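Local coordinates for protein ACDH-11, isoform b (Caenorhabditis elegans, PDB 4Y9J), which belongs to the acyl-CoA dehydrogenase family of flavoproteins and binds flavin-adenine dinucleotide as a tetramer of identical chains, at residues Asn267-Arg273 with Glu287-Ala293; Leu254-Lys258 with Gly292-Glu296; Gln76-Glu80 with Lys91-Cys95. One frame throughout, in Å; residues are numbered along the deposited sequence.

Contact 1 of 3, residues Asn267-Arg273 with Glu287-Ala293; sequences NGIQMVR and ELLLDGA
The beta hairpin of strands 269-274 and 285-298, in the middle, beta-sheet domain of the acyl-CoA dehydrogenase fold, pairs Ile-269 with Leu-290, Gln-270 with Leu-289 and Met-271 with Leu-288. Gln-270 and Leu-289 form an antiparallel hydrogen-bonded pair, Leu-289 N reaching Gln-270 O at 2.9 Å and Gln-270 N returning to Leu-289 O at 3.0 Å. On the face that carries Ile-269, Met-271, Leu-288 and Leu-290, Leu-288 CD2 touches two partners, Ile-269 CG2 at 3.9 Å and Met-271 CG at 3.8 Å; Trp-189 covers part of this buried face. Leu-290 lies alongside Ile-269 and points the same way. Val-272, whose CB points toward the partner strand, brings CG2 against Leu-289 CB.

Beyond the paired residues, Gly-268 O accepts from Asp-291 N at 2.9 Å, where the chain turns a corner. Gly-268, at a positive phi of 61°, packs closely on the Gly-292 to Ala-293 backbone. A G1 beta bulge sets Gly-292 and Ala-293 together opposite Leu-217.

Arg-273 salt-bridges Asp-429 of the third subunit, while Tyr-220 and Lys-275 hold the Glu-287 carboxylate. With its CG between backbone N and carbonyl carbon (chi1 65°), the arginine chain runs over that carboxylate, and NH1 meets OE2 of Glu-287 at 2.8 Å, on the syn side but tilted well out of the carboxylate plane, the two planar groups turned 73° apart.

Contact 2 of 3, residues Leu254-Lys258 with Gly292-Glu296; sequences LFLLK and GAIAE
Leu-256 and Glu-296 form an antiparallel hydrogen-bonded pair, Leu-256 N to Glu-296 O at 2.9 Å and Glu-296 N to Leu-256 O at 2.8 Å, between strand segments whose directions differ by 124°. The second bond is almost straight, with 173° at the hydrogen. Beyond this pair a water bridges Lys-258 and Ile-294, accepting from Lys-258 N and donating to Ile-294 O at 2.7 Å, consistent with the strands diverging there.

Ala-295 points toward the segment 254-258, and its CB is flanked by two beta-carbons, Leu-257 CB at 3.9 Å and Phe-255 CB at 4.0 Å. This is a joint between strands 252-258 and 285-298 in the mixed sheet of the middle domain of the acyl-CoA dehydrogenase fold, and no other chain of the tetramer touches it. A chi1 of 72° swings the Leu-257 side chain over its own backbone, from where CD1 reaches Ala-293 CB at 4.1 Å. The Phe-255 ring leans obliquely past the Glu-296 carbonyl, with CD2 3.8 Å from Glu-296 O, and it packs edge-to-face with Tyr-215. Across the sheet, Leu-256 turns its side chain to Leu-167 and Ala-168 of helix 166-175. Glu-296 lays CB and CG over the Leu-256 carbonyl oxygen, then bends at chi2 and carries its carboxylate away from the segment 254-258, where OE1 is hydrogen-bonded to Thr-214 OG1.

Contact 3 of 3, residues Gln76-Glu80 with Lys91-Cys95; sequences QPRLE and KLIVC
Arg-78 with Ile-93 and Glu-80 with Lys-91 are the two hydrogen-bonded pairs of a short antiparallel hairpin, strands 78-80 and 88-93, in the N-terminal, AidB-like domain of this acyl-CoA dehydrogenase relative. Four backbone bonds hold it. The straightest runs from Ile-93 N to Arg-78 O, 2.7 Å long with 175° at the hydrogen, and Lys-91 N to Glu-80 O is more bent. At the open end a water donates to both Gln-76 O and Ile-93 O, so that Ile-93 O receives the water as well as Arg-78 N.

The charged groups lie on the face of Arg-78, Glu-80, Lys-91 and Ile-93. Glu-80 and Lys-91 run side by side in the same direction; their salt bridge, OE1 to NZ, is long at 3.9 Å. Within the segment 76-80 another long salt bridge joins Arg-78 NH1 to Glu-80 OE2 at 4.0 Å, with OE2 at the edge of the guanidinium and in its plane. Arg-78 NH2 has a further salt-bridge partner in Glu-75 of the second subunit.

Aliphatic carbons also pack against polar groups, chiefly at Ile-93, crossed obliquely by both Arg-78 and Glu-80. Its CG2 sits over one guanidinium face, 3.8 Å above the plane and offset toward the rim. With CG1 anti to the carbonyl carbon (chi1 -63°), Ile-93 brings CD1 alongside the charged pair, 3.4 Å from both Arg-78 NH1 and Glu-80 OE2. On the other face, Leu-79 CD1 leans to Lys-91 O and Leu-92 CD1 to Arg-78 O. Past the end of the paired strands, Pro-77 CB makes an apolar contact with Val-94 CG1.

With both internal salt bridges long, the short backbone bonds give the hairpin its tightest links; the charged row probably contributes a looser electrostatic attraction, with Arg-78 also drawn to Glu-75 of the second subunit.

Overall arrangement
Contact 3 comes first along the chain, in the N-terminal domain. In the middle domain 254-258 precedes 267-273, and both pair with the later strand 285-298, so contacts 1 and 2 share Gly-292 and Ala-293. Their centres are 12 Å apart, and Asn-267 ND2 links them through probable hydrogen bonds to Lys-258 O and Ile-294 O. Contact 3, centred 16 Å from contact 1, touches it where Leu-79 CD2 packs on Met-271 O and Arg-273 CA; from contact 2 its nearest atoms are about 13 Å away. The bent strand 285-298 thus ties 269-274 and 252-258 into one mixed sheet, while the Leu-79 packing sets the N-terminal hairpin against it.

Contact 1 of 3, residues Asn267-Arg273 with Glu287-Ala293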
loop_
_atom_site.group_PDB
_atom_site.type_symbol
_atom_site.label_atom_id
_atom_site.label_comp_id
_atom_site.label_asym_id
_atom_site.label_seq_id
_atom_site.Cartn_x
_atom_site.Cartn_y
_atom_site.Cartn_z
ATOM N N ASN B 267 -27.534 2.738 -10.727
ATOM C CA ASN B 267 -28.624 2.535 -11.654
ATOM C C ASN B 267 -28.263 1.497 -12.757
ATOM O O ASN B 267 -27.878 1.885 -13.821
ATOM C CB ASN B 267 -29.065 3.920 -12.273
ATOM C CG ASN B 267 -30.018 3.812 -13.449
ATOM O OD1 ASN B 267 -30.778 2.871 -13.618
ATOM N ND2 ASN B 267 -29.954 4.827 -14.310
ATOM N N GLY B 268 -28.467 0.199 -12.494
ATOM C CA GLY B 268 -28.181 -0.887 -13.457
ATOM C C GLY B 268 -26.675 -0.951 -13.855
ATOM O O GLY B 268 -26.362 -1.299 -14.986
ATOM N N ILE B 269 -25.753 -0.511 -12.998
ATOM C CA ILE B 269 -24.385 -0.336 -13.349
ATOM C C ILE B 269 -23.528 -1.041 -12.314
ATOM O O ILE B 269 -23.860 -1.030 -11.145
ATOM C CB ILE B 269 -23.987 1.169 -13.301
ATOM C CG1 ILE B 269 -24.684 1.942 -14.421
ATOM C CG2 ILE B 269 -22.490 1.414 -13.310
ATOM C CD1 ILE B 269 -24.810 3.431 -14.077
ATOM N N GLN B 270 -22.455 -1.668 -12.771
ATOM C CA GLN B 270 -21.426 -2.217 -11.893
ATOM C C GLN B 270 -20.113 -1.649 -12.320
ATOM O O GLN B 270 -19.847 -1.477 -13.567
ATOM C CB GLN B 270 -21.356 -3.759 -11.977
ATOM C CG GLN B 270 -22.385 -4.444 -11.102
ATOM C CD GLN B 270 -22.193 -5.957 -11.110
ATOM O OE1 GLN B 270 -21.296 -6.446 -11.734
ATOM N NE2 GLN B 270 -23.057 -6.645 -10.496
ATOM N N MET B 271 -19.289 -1.283 -11.362
ATOM C CA MET B 271 -18.001 -0.775 -11.698
ATOM C C MET B 271 -17.028 -1.956 -11.694
ATOM O O MET B 271 -16.723 -2.575 -10.643
ATOM C CB MET B 271 -17.561 0.271 -10.707
ATOM C CG MET B 271 -18.486 1.485 -10.511
ATOM S SD MET B 271 -17.647 2.795 -9.562
ATOM C CE MET B 271 -19.088 3.794 -9.257
ATOM N N VAL B 272 -16.504 -2.275 -12.843
ATOM C CA VAL B 272 -15.651 -3.444 -12.969
ATOM C C VAL B 272 -14.322 -3.221 -12.285
ATOM O O VAL B 272 -13.855 -4.133 -11.599
ATOM C CB VAL B 272 -15.473 -3.851 -14.464
ATOM C CG1 VAL B 272 -14.549 -5.064 -14.593
ATOM C CG2 VAL B 272 -16.815 -4.174 -15.082
ATOM N N ARG B 273 -13.673 -2.085 -12.524
ATOM C CA ARG B 273 -12.436 -1.673 -11.902
ATOM C C ARG B 273 -12.188 -0.202 -12.080
ATOM O O ARG B 273 -12.831 0.423 -12.918
ATOM C CB ARG B 273 -11.226 -2.473 -12.485
ATOM C CG ARG B 273 -11.053 -2.124 -13.939
ATOM C CD ARG B 273 -10.207 -3.113 -14.705
ATOM N NE ARG B 273 -8.878 -2.919 -14.363
ATOM C CZ ARG B 273 -7.961 -2.334 -15.134
ATOM N NH1 ARG B 273 -8.240 -1.906 -16.309
ATOM N NH2 ARG B 273 -6.719 -2.245 -14.691
ATOM N N GLU B 287 -14.205 1.333 -15.445
ATOM C CA GLU B 287 -14.914 0.592 -16.467
ATOM C C GLU B 287 -16.290 0.232 -15.904
ATOM O O GLU B 287 -16.388 -0.270 -14.772
ATOM C CB GLU B 287 -14.192 -0.695 -16.833
ATOM C CG GLU B 287 -12.764 -0.443 -17.315
ATOM C CD GLU B 287 -11.907 -1.683 -17.488
ATOM O OE1 GLU B 287 -12.457 -2.829 -17.558
ATOM O OE2 GLU B 287 -10.660 -1.447 -17.561
ATOM N N LEU B 288 -17.303 0.427 -16.704
ATOM C CA LEU B 288 -18.712 0.205 -16.308
ATOM C C LEU B 288 -19.356 -0.868 -17.103
ATOM O O LEU B 288 -19.390 -0.816 -18.354
ATOM C CB LEU B 288 -19.550 1.503 -16.397
ATOM C CG LEU B 288 -19.008 2.716 -15.638
ATOM C CD1 LEU B 288 -19.971 3.867 -15.936
ATOM C CD2 LEU B 288 -18.804 2.478 -14.194
ATOM N N LEU B 289 -20.006 -1.787 -16.407
ATOM C CA LEU B 289 -20.839 -2.756 -17.034
ATOM C C LEU B 289 -22.271 -2.349 -16.792
ATOM O O LEU B 289 -22.758 -2.373 -15.633
ATOM C CB LEU B 289 -20.507 -4.174 -16.563
ATOM C CG LEU B 289 -21.406 -5.316 -17.016
ATOM C CD1 LEU B 289 -21.472 -5.456 -18.527
ATOM C CD2 LEU B 289 -21.023 -6.707 -16.486
ATOM N N LEU B 290 -22.946 -2.027 -17.884
ATOM C CA LEU B 290 -24.364 -1.604 -17.928
ATOM C C LEU B 290 -25.240 -2.786 -18.216
ATOM O O LEU B 290 -25.137 -3.451 -19.274
ATOM C CB LEU B 290 -24.610 -0.535 -18.976
ATOM C CG LEU B 290 -24.293 0.941 -18.661
ATOM C CD1 LEU B 290 -23.068 1.220 -17.882
ATOM C CD2 LEU B 290 -24.268 1.798 -19.895
ATOM N N ASP B 291 -26.112 -3.088 -17.269
ATOM C CA ASP B 291 -27.060 -4.141 -17.439
ATOM C C ASP B 291 -28.404 -3.689 -16.931
ATOM O O ASP B 291 -28.753 -3.927 -15.763
ATOM C CB ASP B 291 -26.596 -5.382 -16.684
ATOM C CG ASP B 291 -27.555 -6.540 -16.816
ATOM O OD1 ASP B 291 -28.524 -6.499 -17.616
ATOM O OD2 ASP B 291 -27.345 -7.510 -16.074
ATOM N N GLY B 292 -29.182 -3.070 -17.808
ATOM C CA GLY B 292 -30.518 -2.578 -17.431
ATOM C C GLY B 292 -30.500 -1.167 -16.799
ATOM O O GLY B 292 -31.475 -0.769 -16.105
ATOM N N ALA B 293 -29.453 -0.388 -17.051
ATOM C CA ALA B 293 -29.401 1.030 -16.623
ATOM C C ALA B 293 -30.512 1.828 -17.279
ATOM O O ALA B 293 -30.637 1.851 -18.476
ATOM C CB ALA B 293 -28.067 1.634 -16.981
#

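Contact 2 of 3, residues Leu254-Lys258 with Gly292-Glu296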
loop_
_atom_site.group_PDB
_atom_site.type_symbol
_atom_site.label_atom_id
_atom_site.label_comp_id
_atom_site.label_asym_id
_atom_site.label_seq_id
_atom_site.Cartn_x
_atom_site.Cartn_y
_atom_site.Cartn_z
ATOM N N LEU B 254 -28.498 9.322 -28.523
ATOM C CA LEU B 254 -27.989 9.923 -27.291
ATOM C C LEU B 254 -28.958 9.705 -26.139
ATOM O O LEU B 254 -30.155 9.759 -26.339
ATOM C CB LEU B 254 -27.805 11.432 -27.503
ATOM C CG LEU B 254 -27.203 12.221 -26.343
ATOM C CD1 LEU B 254 -25.800 11.760 -26.010
ATOM C CD2 LEU B 254 -27.221 13.700 -26.678
ATOM N N PHE B 255 -28.403 9.511 -24.941
ATOM C CA PHE B 255 -29.154 9.226 -23.725
ATOM C C PHE B 255 -28.621 9.994 -22.562
ATOM O O PHE B 255 -27.410 10.244 -22.441
ATOM C CB PHE B 255 -29.128 7.718 -23.350
ATOM C CG PHE B 255 -29.782 6.839 -24.357
ATOM C CD1 PHE B 255 -29.091 6.443 -25.480
ATOM C CD2 PHE B 255 -31.083 6.446 -24.207
ATOM C CE1 PHE B 255 -29.695 5.658 -26.445
ATOM C CE2 PHE B 255 -31.711 5.632 -25.172
ATOM C CZ PHE B 255 -30.997 5.243 -26.292
ATOM N N LEU B 256 -29.527 10.294 -21.674
ATOM C CA LEU B 256 -29.233 10.968 -20.421
ATOM C C LEU B 256 -29.689 10.058 -19.312
ATOM O O LEU B 256 -30.834 9.584 -19.378
ATOM C CB LEU B 256 -29.996 12.311 -20.286
ATOM C CG LEU B 256 -29.793 13.088 -18.973
ATOM C CD1 LEU B 256 -28.387 13.617 -18.798
ATOM C CD2 LEU B 256 -30.826 14.239 -18.876
ATOM N N LEU B 257 -28.819 9.828 -18.322
ATOM C CA LEU B 257 -29.171 9.021 -17.155
ATOM C C LEU B 257 -28.643 9.507 -15.849
ATOM O O LEU B 257 -27.633 10.247 -15.806
ATOM C CB LEU B 257 -28.785 7.556 -17.316
ATOM C CG LEU B 257 -27.322 7.137 -17.258
ATOM C CD1 LEU B 257 -27.180 5.685 -16.849
ATOM C CD2 LEU B 257 -26.649 7.309 -18.544
ATOM N N LYS B 258 -29.345 9.109 -14.779
ATOM C CA LYS B 258 -28.879 9.296 -13.419
ATOM C C LYS B 258 -27.991 8.096 -13.050
ATOM O O LYS B 258 -28.379 6.971 -13.321
ATOM C CB LYS B 258 -30.010 9.393 -12.402
ATOM C CG LYS B 258 -30.578 10.781 -12.264
ATOM C CD LYS B 258 -31.641 10.806 -11.223
ATOM C CE LYS B 258 -31.084 10.868 -9.792
ATOM N NZ LYS B 258 -30.187 12.007 -9.547
ATOM N N GLY B 292 -29.182 -3.070 -17.808
ATOM C CA GLY B 292 -30.518 -2.578 -17.431
ATOM C C GLY B 292 -30.500 -1.167 -16.799
ATOM O O GLY B 292 -31.475 -0.769 -16.105
ATOM N N ALA B 293 -29.453 -0.388 -17.051
ATOM C CA ALA B 293 -29.401 1.030 -16.623
ATOM C C ALA B 293 -30.512 1.828 -17.279
ATOM O O ALA B 293 -30.637 1.851 -18.476
ATOM C CB ALA B 293 -28.067 1.634 -16.981
ATOM N N ILE B 294 -31.342 2.459 -16.476
ATOM C CA ILE B 294 -32.483 3.236 -17.000
ATOM C C ILE B 294 -32.042 4.611 -17.494
ATOM O O ILE B 294 -31.409 5.389 -16.751
ATOM C CB ILE B 294 -33.561 3.340 -15.927
ATOM C CG1 ILE B 294 -33.962 1.916 -15.564
ATOM C CG2 ILE B 294 -34.792 4.067 -16.469
ATOM C CD1 ILE B 294 -34.891 1.811 -14.389
ATOM N N ALA B 295 -32.385 4.896 -18.746
ATOM C CA ALA B 295 -31.922 6.073 -19.401
ATOM C C ALA B 295 -33.012 6.683 -20.304
ATOM O O ALA B 295 -33.848 5.950 -20.893
ATOM C CB ALA B 295 -30.706 5.746 -20.223
ATOM N N GLU B 296 -32.931 8.002 -20.475
ATOM C CA GLU B 296 -33.924 8.747 -21.314
ATOM C C GLU B 296 -33.316 9.161 -22.649
ATOM O O GLU B 296 -32.239 9.739 -22.672
ATOM C CB GLU B 296 -34.389 9.975 -20.577
ATOM C CG GLU B 296 -34.828 9.801 -19.141
ATOM C CD GLU B 296 -35.890 8.763 -18.918
ATOM O OE1 GLU B 296 -36.657 8.481 -19.857
ATOM O OE2 GLU B 296 -35.993 8.254 -17.757
HETATM O O HOH W 1 -31.821 7.654 -15.288
#

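Contact 3 of 3, residues Gln76-Glu80 with Lys91-Cys95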
loop_
_atom_site.group_PDB
_atom_site.type_symbol
_atom_site.label_atom_id
_atom_site.label_comp_id
_atom_site.label_asym_id
_atom_site.label_seq_id
_atom_site.Cartn_x
_atom_site.Cartn_y
_atom_site.Cartn_z
ATOM N N GLN B 76 -5.650 8.755 -3.349
ATOM C CA GLN B 76 -6.351 8.454 -4.586
ATOM C C GLN B 76 -7.576 7.607 -4.377
ATOM O O GLN B 76 -7.698 6.941 -3.376
ATOM C CB GLN B 76 -5.366 7.713 -5.488
ATOM C CG GLN B 76 -4.196 8.619 -5.845
ATOM C CD GLN B 76 -3.010 7.855 -6.488
ATOM O OE1 GLN B 76 -3.157 6.728 -7.004
ATOM N NE2 GLN B 76 -1.878 8.515 -6.507
ATOM N N PRO B 77 -8.514 7.650 -5.301
ATOM C CA PRO B 77 -9.767 6.918 -5.148
ATOM C C PRO B 77 -9.576 5.413 -5.117
ATOM O O PRO B 77 -8.659 4.888 -5.786
ATOM C CB PRO B 77 -10.563 7.275 -6.415
ATOM C CG PRO B 77 -9.788 8.280 -7.101
ATOM C CD PRO B 77 -8.490 8.500 -6.500
ATOM N N ARG B 78 -10.472 4.743 -4.434
ATOM C CA ARG B 78 -10.498 3.295 -4.369
ATOM C C ARG B 78 -11.900 2.812 -4.560
ATOM O O ARG B 78 -12.876 3.565 -4.397
ATOM C CB ARG B 78 -9.974 2.782 -2.986
ATOM C CG ARG B 78 -8.578 3.266 -2.673
ATOM C CD ARG B 78 -8.048 2.775 -1.293
ATOM N NE ARG B 78 -8.353 3.649 -0.142
ATOM C CZ ARG B 78 -9.244 3.336 0.799
ATOM N NH1 ARG B 78 -9.972 2.222 0.697
ATOM N NH2 ARG B 78 -9.427 4.137 1.849
ATOM N N LEU B 79 -12.017 1.558 -4.976
ATOM C CA LEU B 79 -13.275 0.879 -5.280
ATOM C C LEU B 79 -13.362 -0.426 -4.517
ATOM O O LEU B 79 -12.386 -1.215 -4.522
ATOM C CB LEU B 79 -13.385 0.617 -6.786
ATOM C CG LEU B 79 -14.511 -0.269 -7.234
ATOM C CD1 LEU B 79 -15.846 0.404 -6.913
ATOM C CD2 LEU B 79 -14.404 -0.656 -8.730
ATOM N N GLU B 80 -14.455 -0.653 -3.803
ATOM C CA GLU B 80 -14.746 -1.941 -3.171
ATOM C C GLU B 80 -15.974 -2.521 -3.720
ATOM O O GLU B 80 -17.055 -1.953 -3.575
ATOM C CB GLU B 80 -14.930 -1.785 -1.676
ATOM C CG GLU B 80 -13.658 -1.322 -1.003
ATOM C CD GLU B 80 -13.767 -1.022 0.495
ATOM O OE1 GLU B 80 -14.854 -1.129 1.104
ATOM O OE2 GLU B 80 -12.722 -0.621 1.048
ATOM N N LYS B 91 -18.662 0.316 -3.855
ATOM C CA LYS B 91 -18.451 1.523 -3.058
ATOM C C LYS B 91 -17.212 2.250 -3.564
ATOM O O LYS B 91 -16.118 1.679 -3.580
ATOM C CB LYS B 91 -18.316 1.158 -1.577
ATOM C CG LYS B 91 -18.026 2.379 -0.709
ATOM C CD LYS B 91 -18.330 2.140 0.759
ATOM C CE LYS B 91 -17.055 1.640 1.383
ATOM N NZ LYS B 91 -17.218 1.462 2.859
ATOM N N LEU B 92 -17.394 3.495 -3.983
ATOM C CA LEU B 92 -16.275 4.337 -4.415
ATOM C C LEU B 92 -15.841 5.161 -3.236
ATOM O O LEU B 92 -16.683 5.834 -2.625
ATOM C CB LEU B 92 -16.799 5.228 -5.514
ATOM C CG LEU B 92 -15.805 6.109 -6.215
ATOM C CD1 LEU B 92 -14.804 5.271 -6.990
ATOM C CD2 LEU B 92 -16.543 7.035 -7.175
ATOM N N ILE B 93 -14.568 5.079 -2.875
ATOM C CA ILE B 93 -14.007 5.792 -1.766
ATOM C C ILE B 93 -13.141 6.906 -2.291
ATOM O O ILE B 93 -12.109 6.653 -2.922
ATOM C CB ILE B 93 -13.196 4.884 -0.887
ATOM C CG1 ILE B 93 -14.116 3.780 -0.274
ATOM C CG2 ILE B 93 -12.576 5.696 0.252
ATOM C CD1 ILE B 93 -13.335 2.558 0.159
ATOM N N VAL B 94 -13.582 8.144 -2.116
ATOM C CA VAL B 94 -12.796 9.300 -2.627
ATOM C C VAL B 94 -12.499 10.229 -1.452
ATOM O O VAL B 94 -13.287 10.307 -0.497
ATOM C CB VAL B 94 -13.399 10.070 -3.815
ATOM C CG1 VAL B 94 -14.044 9.177 -4.859
ATOM C CG2 VAL B 94 -14.372 11.057 -3.349
ATOM N N CYS B 95 -11.384 10.905 -1.512
ATOM C CA CYS B 95 -10.947 11.728 -0.396
ATOM C C CYS B 95 -11.895 12.918 -0.182
ATOM O O CYS B 95 -12.587 13.348 -1.101
ATOM C CB CYS B 95 -9.534 12.209 -0.568
ATOM S SG CYS B 95 -9.155 13.401 -1.828
HETATM O O HOH W 2 -9.794 7.464 -1.413
#